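Local atomic coordinates of Non-structural polyprotein (Sindbis virus, PDB entry 4GUA), a protein that forms part of the alphavirus replicase precursor, linking the nsP2 protease, which probably cleaves the viral polyprotein, to the macro and zinc-binding domains of nsP3. Residues A[236-241]-A[271-276]; A[381-386]-A[405-410]. One frame throughout, in Å; residues are numbered along the deposited sequence.

Interaction 1. Residues A[236-241]-A[271-276]; sequences HHFQQC and GYADRN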
ATOM      1  N   HIS A 236      -0.310  -8.319  20.965  1.00 56.09           N
ATOM      2  CA  HIS A 236      -0.553  -8.757  19.602  1.00 52.14           C
ATOM      3  C   HIS A 236       0.277  -7.991  18.574  1.00 55.99           C
ATOM      4  O   HIS A 236       0.733  -6.868  18.829  1.00 59.04           O
ATOM      5  CB  HIS A 236      -2.039  -8.577  19.287  1.00 44.79           C
ATOM      6  CG  HIS A 236      -2.535  -9.479  18.204  1.00 51.87           C
ATOM      7  ND1 HIS A 236      -2.275  -9.243  16.875  1.00 54.67           N
ATOM      8  CD2 HIS A 236      -3.260 -10.621  18.247  1.00 51.66           C
ATOM      9  CE1 HIS A 236      -2.822 -10.194  16.141  1.00 49.79           C
ATOM     10  NE2 HIS A 236      -3.426 -11.043  16.951  1.00 52.19           N
ATOM     11  N   HIS A 237       0.457  -8.617  17.413  1.00 51.86           N
ATOM     12  CA  HIS A 237       1.238  -8.054  16.326  1.00 45.86           C
ATOM     13  C   HIS A 237       0.560  -6.794  15.800  1.00 47.79           C
ATOM     14  O   HIS A 237       1.170  -5.736  15.718  1.00 52.47           O
ATOM     15  CB  HIS A 237       1.392  -9.080  15.206  1.00 46.96           C
ATOM     16  CG  HIS A 237       2.344  -8.661  14.130  1.00 52.23           C
ATOM     17  ND1 HIS A 237       2.636  -9.452  13.037  1.00 49.38           N
ATOM     18  CD2 HIS A 237       3.081  -7.533  13.983  1.00 54.61           C
ATOM     19  CE1 HIS A 237       3.502  -8.830  12.260  1.00 51.22           C
ATOM     20  NE2 HIS A 237       3.790  -7.664  12.811  1.00 60.16           N
ATOM     21  N   PHE A 238      -0.696  -6.921  15.397  1.00 46.72           N
ATOM     22  CA  PHE A 238      -1.490  -5.758  15.035  1.00 50.81           C
ATOM     23  C   PHE A 238      -1.337  -4.625  16.045  1.00 52.12           C
ATOM     24  O   PHE A 238      -1.161  -3.467  15.655  1.00 46.53           O
ATOM     25  CB  PHE A 238      -2.970  -6.125  14.909  1.00 44.27           C
ATOM     26  CG  PHE A 238      -3.785  -5.057  14.248  1.00 46.10           C
ATOM     27  CD1 PHE A 238      -4.347  -4.029  14.996  1.00 45.86           C
ATOM     28  CD2 PHE A 238      -3.953  -5.052  12.873  1.00 49.01           C
ATOM     29  CE1 PHE A 238      -5.089  -3.027  14.382  1.00 42.70           C
ATOM     30  CE2 PHE A 238      -4.690  -4.058  12.253  1.00 49.49           C
ATOM     31  CZ  PHE A 238      -5.257  -3.041  13.009  1.00 46.33           C
ATOM     32  N   GLN A 239      -1.385  -4.950  17.335  1.00 54.67           N
ATOM     33  CA  GLN A 239      -1.268  -3.927  18.370  1.00 50.56           C
ATOM     34  C   GLN A 239       0.108  -3.294  18.346  1.00 45.67           C
ATOM     35  O   GLN A 239       0.260  -2.115  18.631  1.00 41.31           O
ATOM     36  CB  GLN A 239      -1.533  -4.506  19.756  1.00 49.65           C
ATOM     37  CG  GLN A 239      -1.537  -3.467  20.865  1.00 47.49           C
ATOM     38  CD  GLN A 239      -2.184  -3.984  22.138  1.00 58.99           C
ATOM     39  OE1 GLN A 239      -1.619  -4.828  22.835  1.00 61.99           O
ATOM     40  NE2 GLN A 239      -3.375  -3.479  22.446  1.00 64.46           N
ATOM     41  N   GLN A 240       1.117  -4.095  18.037  1.00 47.14           N
ATOM     42  CA  GLN A 240       2.472  -3.585  17.982  1.00 51.44           C
ATOM     43  C   GLN A 240       2.600  -2.579  16.840  1.00 51.64           C
ATOM     44  O   GLN A 240       3.252  -1.550  16.988  1.00 51.99           O
ATOM     45  CB  GLN A 240       3.472  -4.730  17.815  1.00 49.87           C
ATOM     46  CG  GLN A 240       4.908  -4.306  18.015  1.00 50.51           C
ATOM     47  CD  GLN A 240       5.839  -5.475  18.195  1.00 53.41           C
ATOM     48  OE1 GLN A 240       5.601  -6.559  17.673  1.00 57.77           O
ATOM     49  NE2 GLN A 240       6.917  -5.260  18.930  1.00 55.20           N
ATOM     50  N   CYS A 241       1.964  -2.870  15.707  1.00 48.85           N
ATOM     51  CA  CYS A 241       1.972  -1.942  14.581  1.00 45.49           C
ATOM     52  C   CYS A 241       1.356  -0.622  15.006  1.00 49.79           C
ATOM     53  O   CYS A 241       1.924   0.442  14.749  1.00 53.69           O
ATOM     54  CB  CYS A 241       1.219  -2.518  13.375  1.00 40.32           C
ATOM     55  SG  CYS A 241       2.155  -3.766  12.443  1.00 58.76           S
ATOM     56  N   GLY A 271       5.847  -4.159  10.221  1.00 50.83           N
ATOM     57  CA  GLY A 271       4.984  -4.233   9.057  1.00 50.84           C
ATOM     58  C   GLY A 271       4.106  -3.004   9.118  1.00 60.19           C
ATOM     59  O   GLY A 271       4.332  -2.138   9.968  1.00 62.64           O
ATOM     60  N   TYR A 272       3.141  -2.887   8.214  1.00 62.06           N
ATOM     61  CA  TYR A 272       2.051  -1.947   8.435  1.00 57.50           C
ATOM     62  C   TYR A 272       0.722  -2.700   8.447  1.00 53.27           C
ATOM     63  O   TYR A 272       0.010  -2.737   7.442  1.00 52.96           O
ATOM     64  CB  TYR A 272       2.049  -0.958   7.271  1.00 54.93           C
ATOM     65  CG  TYR A 272       2.315  -1.650   5.940  1.00 53.24           C
ATOM     66  CD1 TYR A 272       3.609  -1.970   5.543  1.00 54.61           C
ATOM     67  CD2 TYR A 272       1.268  -2.014   5.101  1.00 46.86           C
ATOM     68  CE1 TYR A 272       3.847  -2.616   4.341  1.00 55.13           C
ATOM     69  CE2 TYR A 272       1.498  -2.653   3.903  1.00 48.76           C
ATOM     70  CZ  TYR A 272       2.785  -2.954   3.524  1.00 52.99           C
ATOM     71  OH  TYR A 272       3.002  -3.595   2.319  1.00 50.26           O
ATOM     72  N   ALA A 273       0.300  -3.164   9.611  1.00 46.36           N
ATOM     73  CA  ALA A 273      -0.907  -3.974   9.665  1.00 42.99           C
ATOM     74  C   ALA A 273      -2.135  -3.087   9.751  1.00 46.46           C
ATOM     75  O   ALA A 273      -3.142  -3.324   9.094  1.00 53.07           O
ATOM     76  CB  ALA A 273      -0.854  -4.943  10.834  1.00 38.80           C
ATOM     77  N   ASP A 274      -2.039  -2.064  10.588  1.00 48.38           N
ATOM     78  CA  ASP A 274      -3.141  -1.149  10.807  1.00 47.12           C
ATOM     79  C   ASP A 274      -3.190  -0.121   9.682  1.00 54.47           C
ATOM     80  O   ASP A 274      -2.195   0.137   9.006  1.00 56.47           O
ATOM     81  CB  ASP A 274      -3.009  -0.476  12.172  1.00 41.13           C
ATOM     82  CG  ASP A 274      -1.843   0.479  12.238  1.00 55.14           C
ATOM     83  OD1 ASP A 274      -0.687   0.007  12.294  1.00 59.06           O
ATOM     84  OD2 ASP A 274      -2.086   1.706  12.244  1.00 64.49           O
ATOM     85  N   ARG A 275      -4.379   0.420   9.458  1.00 60.84           N
ATOM     86  CA  ARG A 275      -4.611   1.394   8.403  1.00 57.86           C
ATOM     87  C   ARG A 275      -3.638   2.576   8.491  1.00 56.76           C
ATOM     88  O   ARG A 275      -3.109   3.029   7.474  1.00 55.86           O
ATOM     89  CB  ARG A 275      -6.074   1.849   8.468  1.00 51.56           C
ATOM     90  CG  ARG A 275      -6.475   2.978   7.547  1.00 51.51           C
ATOM     91  CD  ARG A 275      -6.692   4.260   8.355  1.00 68.70           C
ATOM     92  NE  ARG A 275      -7.875   5.011   7.941  1.00 70.79           N
ATOM     93  CZ  ARG A 275      -7.980   5.661   6.788  1.00 71.16           C
ATOM     94  NH1 ARG A 275      -6.984   5.634   5.913  1.00 75.11           N
ATOM     95  NH2 ARG A 275      -9.091   6.322   6.498  1.00 69.30           N
ATOM     96  N   ASN A 276      -3.383   3.072   9.696  1.00 51.11           N
ATOM     97  CA  ASN A 276      -2.486   4.217   9.837  1.00 51.94           C
ATOM     98  C   ASN A 276      -1.051   3.895   9.443  1.00 49.31           C
ATOM     99  O   ASN A 276      -0.421   4.662   8.716  1.00 51.68           O
ATOM    100  CB  ASN A 276      -2.563   4.807  11.246  1.00 52.28           C
ATOM    101  CG  ASN A 276      -3.906   5.468  11.518  1.00 56.09           C
ATOM    102  OD1 ASN A 276      -4.574   5.175  12.513  1.00 59.32           O
ATOM    103  ND2 ASN A 276      -4.308   6.369  10.624  1.00 50.53           N
TER
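F238 and C241, one turn apart at the start of helix 237-257, pack against A273 and D274 in the loop leading into helix 275-286. The backbones come closest between F238 and A273, with CA atoms 5.7 Å apart. CG of F238 lies anti to the backbone N (chi1 -167°), and the ring beyond it meets the loop: CD2 lies 3.7 Å from A273 CB, and CZ reaches D274 CB at 3.5 Å. The ring and the D274 carboxylate planes stand 81° apart. The same A273 CB also touches sulfur, 3.6 Å from C241 SG, so one methyl group is shared by both side chains. C241 SG also accepts a weak hydrogen bond from A273 N (3.4 Å, N-H...S angle 149°). D274 is the N-cap of helix 275-286; its OD1 lies 3.3 Å from C241 CB and bonds to S277 OG.

All of this lies in buried surroundings, whereas the flanks are looser. The partly exposed R275 leads away to salt bridges with D279 and E545. At the other partly exposed flank, H236 caps its own helix, ND1 accepting weakly from F238 N at 3.2 Å. Helix 237-257 connects strands 224-227 and 263-269, and the loop follows the second of these. The sheet order 3-2-1-4-5-7-6, with its reversed seventh strand, is that of the Rossmann-like methyltransferase fold, here the methyltransferase-like part of nsP2.

Interaction 2. Residues A[381-386]-A[405-410]; sequences KRWPTS and KKVIHA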
ATOM      1  N   LYS A 381      11.348 -23.076 -29.967  1.00 87.81           N
ATOM      2  CA  LYS A 381      12.290 -24.089 -30.409  1.00 87.12           C
ATOM      3  C   LYS A 381      13.015 -24.745 -29.236  1.00 90.20           C
ATOM      4  O   LYS A 381      13.246 -25.952 -29.257  1.00 94.09           O
ATOM      5  CB  LYS A 381      13.305 -23.509 -31.389  1.00 92.25           C
ATOM      6  CG  LYS A 381      12.692 -23.114 -32.716  1.00102.36           C
ATOM      7  CD  LYS A 381      13.686 -23.123 -33.873  1.00111.57           C
ATOM      8  CE  LYS A 381      14.913 -22.252 -33.591  1.00115.33           C
ATOM      9  NZ  LYS A 381      16.057 -22.577 -34.504  1.00115.54           N
ATOM     10  N   ARG A 382      13.393 -23.965 -28.225  1.00 97.42           N
ATOM     11  CA  ARG A 382      14.040 -24.552 -27.046  1.00 93.52           C
ATOM     12  C   ARG A 382      13.091 -25.142 -25.989  1.00 86.91           C
ATOM     13  O   ARG A 382      13.433 -26.124 -25.327  1.00 86.94           O
ATOM     14  CB  ARG A 382      14.977 -23.567 -26.370  1.00 92.60           C
ATOM     15  CG  ARG A 382      15.592 -24.173 -25.126  1.00 97.69           C
ATOM     16  CD  ARG A 382      16.569 -23.239 -24.482  1.00109.84           C
ATOM     17  NE  ARG A 382      17.829 -23.161 -25.216  1.00116.57           N
ATOM     18  CZ  ARG A 382      19.024 -23.443 -24.703  1.00118.94           C
ATOM     19  NH1 ARG A 382      19.147 -23.834 -23.438  1.00118.56           N
ATOM     20  NH2 ARG A 382      20.105 -23.330 -25.460  1.00119.15           N
ATOM     21  N   TRP A 383      11.924 -24.533 -25.798  1.00 77.97           N
ATOM     22  CA  TRP A 383      11.000 -25.004 -24.769  1.00 71.58           C
ATOM     23  C   TRP A 383       9.606 -25.270 -25.330  1.00 70.61           C
ATOM     24  O   TRP A 383       8.629 -24.661 -24.890  1.00 64.53           O
ATOM     25  CB  TRP A 383      10.890 -23.985 -23.635  1.00 68.09           C
ATOM     26  CG  TRP A 383      12.176 -23.702 -22.922  1.00 68.06           C
ATOM     27  CD1 TRP A 383      12.821 -24.511 -22.038  1.00 63.30           C
ATOM     28  CD2 TRP A 383      12.954 -22.500 -23.012  1.00 71.92           C
ATOM     29  NE1 TRP A 383      13.965 -23.897 -21.580  1.00 63.16           N
ATOM     30  CE2 TRP A 383      14.071 -22.662 -22.161  1.00 63.89           C
ATOM     31  CE3 TRP A 383      12.822 -21.306 -23.730  1.00 69.47           C
ATOM     32  CZ2 TRP A 383      15.048 -21.678 -22.016  1.00 61.47           C
ATOM     33  CZ3 TRP A 383      13.789 -20.331 -23.585  1.00 66.40           C
ATOM     34  CH2 TRP A 383      14.889 -20.522 -22.731  1.00 65.49           C
ATOM     35  N   PRO A 384       9.508 -26.197 -26.293  1.00 73.40           N
ATOM     36  CA  PRO A 384       8.237 -26.472 -26.972  1.00 74.41           C
ATOM     37  C   PRO A 384       7.077 -26.760 -26.024  1.00 71.14           C
ATOM     38  O   PRO A 384       5.988 -26.235 -26.226  1.00 72.88           O
ATOM     39  CB  PRO A 384       8.546 -27.715 -27.813  1.00 77.36           C
ATOM     40  CG  PRO A 384      10.007 -27.670 -28.033  1.00 78.70           C
ATOM     41  CD  PRO A 384      10.598 -27.047 -26.801  1.00 73.63           C
ATOM     42  N   THR A 385       7.314 -27.569 -24.998  1.00 67.88           N
ATOM     43  CA  THR A 385       6.223 -28.049 -24.154  1.00 66.92           C
ATOM     44  C   THR A 385       5.626 -26.937 -23.298  1.00 64.66           C
ATOM     45  O   THR A 385       4.582 -27.127 -22.674  1.00 62.33           O
ATOM     46  CB  THR A 385       6.653 -29.245 -23.257  1.00 69.34           C
ATOM     47  OG1 THR A 385       7.789 -28.884 -22.466  1.00 76.72           O
ATOM     48  CG2 THR A 385       7.015 -30.443 -24.106  1.00 67.03           C
ATOM     49  N   SER A 386       6.280 -25.780 -23.258  1.00 67.09           N
ATOM     50  CA  SER A 386       5.713 -24.641 -22.547  1.00 65.32           C
ATOM     51  C   SER A 386       4.525 -24.086 -23.330  1.00 67.71           C
ATOM     52  O   SER A 386       3.696 -23.358 -22.789  1.00 72.37           O
ATOM     53  CB  SER A 386       6.765 -23.556 -22.320  1.00 64.17           C
ATOM     54  OG  SER A 386       7.194 -22.993 -23.545  1.00 65.91           O
ATOM     55  N   LYS A 405      12.686 -24.818 -16.242  1.00 77.86           N
ATOM     56  CA  LYS A 405      12.609 -23.387 -16.531  1.00 68.35           C
ATOM     57  C   LYS A 405      11.208 -22.799 -16.565  1.00 66.98           C
ATOM     58  O   LYS A 405      10.300 -23.372 -17.158  1.00 69.45           O
ATOM     59  CB  LYS A 405      13.282 -23.062 -17.853  1.00 60.66           C
ATOM     60  CG  LYS A 405      13.370 -21.570 -18.075  1.00 65.29           C
ATOM     61  CD  LYS A 405      14.424 -21.225 -19.089  1.00 74.42           C
ATOM     62  CE  LYS A 405      15.802 -21.117 -18.460  1.00 77.80           C
ATOM     63  NZ  LYS A 405      15.960 -19.881 -17.662  1.00 74.95           N
ATOM     64  N   LYS A 406      11.058 -21.624 -15.959  1.00 66.00           N
ATOM     65  CA  LYS A 406       9.785 -20.920 -15.962  1.00 72.38           C
ATOM     66  C   LYS A 406       9.679 -20.032 -17.191  1.00 73.19           C
ATOM     67  O   LYS A 406      10.449 -19.090 -17.361  1.00 72.71           O
ATOM     68  CB  LYS A 406       9.644 -20.059 -14.705  1.00 75.23           C
ATOM     69  CG  LYS A 406       9.561 -20.859 -13.424  1.00 75.56           C
ATOM     70  CD  LYS A 406       9.331 -19.973 -12.214  1.00 70.52           C
ATOM     71  CE  LYS A 406       9.485 -20.765 -10.927  1.00 72.80           C
ATOM     72  NZ  LYS A 406      10.905 -21.157 -10.677  1.00 77.44           N
ATOM     73  N   VAL A 407       8.721 -20.350 -18.052  1.00 71.13           N
ATOM     74  CA  VAL A 407       8.422 -19.526 -19.208  1.00 69.66           C
ATOM     75  C   VAL A 407       7.111 -18.787 -18.973  1.00 67.55           C
ATOM     76  O   VAL A 407       6.054 -19.402 -18.851  1.00 67.32           O
ATOM     77  CB  VAL A 407       8.316 -20.373 -20.480  1.00 71.01           C
ATOM     78  CG1 VAL A 407       8.048 -19.490 -21.687  1.00 74.45           C
ATOM     79  CG2 VAL A 407       9.587 -21.183 -20.676  1.00 72.96           C
ATOM     80  N   ILE A 408       7.198 -17.464 -18.887  1.00 63.64           N
ATOM     81  CA  ILE A 408       6.033 -16.615 -18.685  1.00 60.91           C
ATOM     82  C   ILE A 408       5.593 -16.018 -20.020  1.00 62.74           C
ATOM     83  O   ILE A 408       6.316 -15.221 -20.615  1.00 61.40           O
ATOM     84  CB  ILE A 408       6.369 -15.463 -17.734  1.00 55.93           C
ATOM     85  CG1 ILE A 408       6.832 -16.010 -16.389  1.00 53.93           C
ATOM     86  CG2 ILE A 408       5.171 -14.545 -17.568  1.00 60.97           C
ATOM     87  CD1 ILE A 408       7.339 -14.944 -15.445  1.00 56.77           C
ATOM     88  N   HIS A 409       4.408 -16.387 -20.488  1.00 62.14           N
ATOM     89  CA  HIS A 409       3.918 -15.863 -21.753  1.00 65.77           C
ATOM     90  C   HIS A 409       3.159 -14.572 -21.484  1.00 63.61           C
ATOM     91  O   HIS A 409       2.095 -14.587 -20.869  1.00 64.65           O
ATOM     92  CB  HIS A 409       2.994 -16.885 -22.429  1.00 67.33           C
ATOM     93  CG  HIS A 409       3.639 -18.216 -22.676  1.00 67.66           C
ATOM     94  ND1 HIS A 409       4.037 -18.628 -23.929  1.00 68.63           N
ATOM     95  CD2 HIS A 409       3.947 -19.231 -21.833  1.00 66.45           C
ATOM     96  CE1 HIS A 409       4.568 -19.836 -23.846  1.00 70.90           C
ATOM     97  NE2 HIS A 409       4.524 -20.225 -22.585  1.00 65.92           N
ATOM     98  N   ALA A 410       3.709 -13.452 -21.944  1.00 60.82           N
ATOM     99  CA  ALA A 410       3.075 -12.159 -21.731  1.00 63.46           C
ATOM    100  C   ALA A 410       2.583 -11.602 -23.060  1.00 64.59           C
ATOM    101  O   ALA A 410       3.355 -11.465 -24.006  1.00 67.82           O
ATOM    102  CB  ALA A 410       4.063 -11.194 -21.074  1.00 63.40           C
TER
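In the macro domain of nsP3, the turn that ends helix 375-382 lies over strand 405-410 of the mixed sheet, W383 and S386 meeting K405, V407 and H409. The alternation along the strand gives the sidedness: these three strand residues approach the turn, whereas I408, on the other side, reaches L437 of helix 420-440. Strand 405-410 runs between the parallel strand 360-364 and the antiparallel strand 397-402, so the turn covers an interior strand.

The W383 indole carries the apolar part of the contact. K405 CG lies over one of its faces, 3.9 Å above the ring plane and offset toward the rim. On that same side V407 CG2 stands 4.0 Å above the plane, again toward the rim, and R382 CD lies over the opposite face. The lysine chain, bent at its third and fourth torsions, crosses the indole obliquely; the modelled approach of K405 CD to the six-membered ring is too short to be reliable. Further along, S386 CB meets V407 CB at 4.0 Å.

Polar bonds fix the turn itself. W383 O accepts twice from S386, from N at 3.1 Å and from OG at 2.6 Å. With chi1 of 66°, S386 OG sits between its own N and carbonyl carbon, and it meets W383 O at a C=O...O angle of 161°. H409 closes the far end: its ring packs edge-to-face with F387, and its NE2 also bonds T400 OG1 on strand 397-402. Across the contact, H409 NE2 gives S386 O a weak, bent hydrogen bond of 3.2 Å, with an N-H...O angle of 122°.

Overall arrangement
Both are largely buried, interaction 1 throughout and interaction 2 except for the partly exposed K405, but they hold different elements of different domains: interaction 1 joins the start of one helix to a loop entering another in the nsP2 region, while interaction 2 sets a turn on a sheet strand in the nsP3 macro domain. They follow one another along the chain, with centres 41 Å apart and nearest atoms about 22 Å apart. Interaction 1 lies nearer the chain centre, 14 Å from it against 32 Å. Their chemistry also differs: a phenyl ring and a thiol meet a short loop in the first, whereas an indole, aliphatic chains and a weak histidine-to-carbonyl hydrogen bond act in the second.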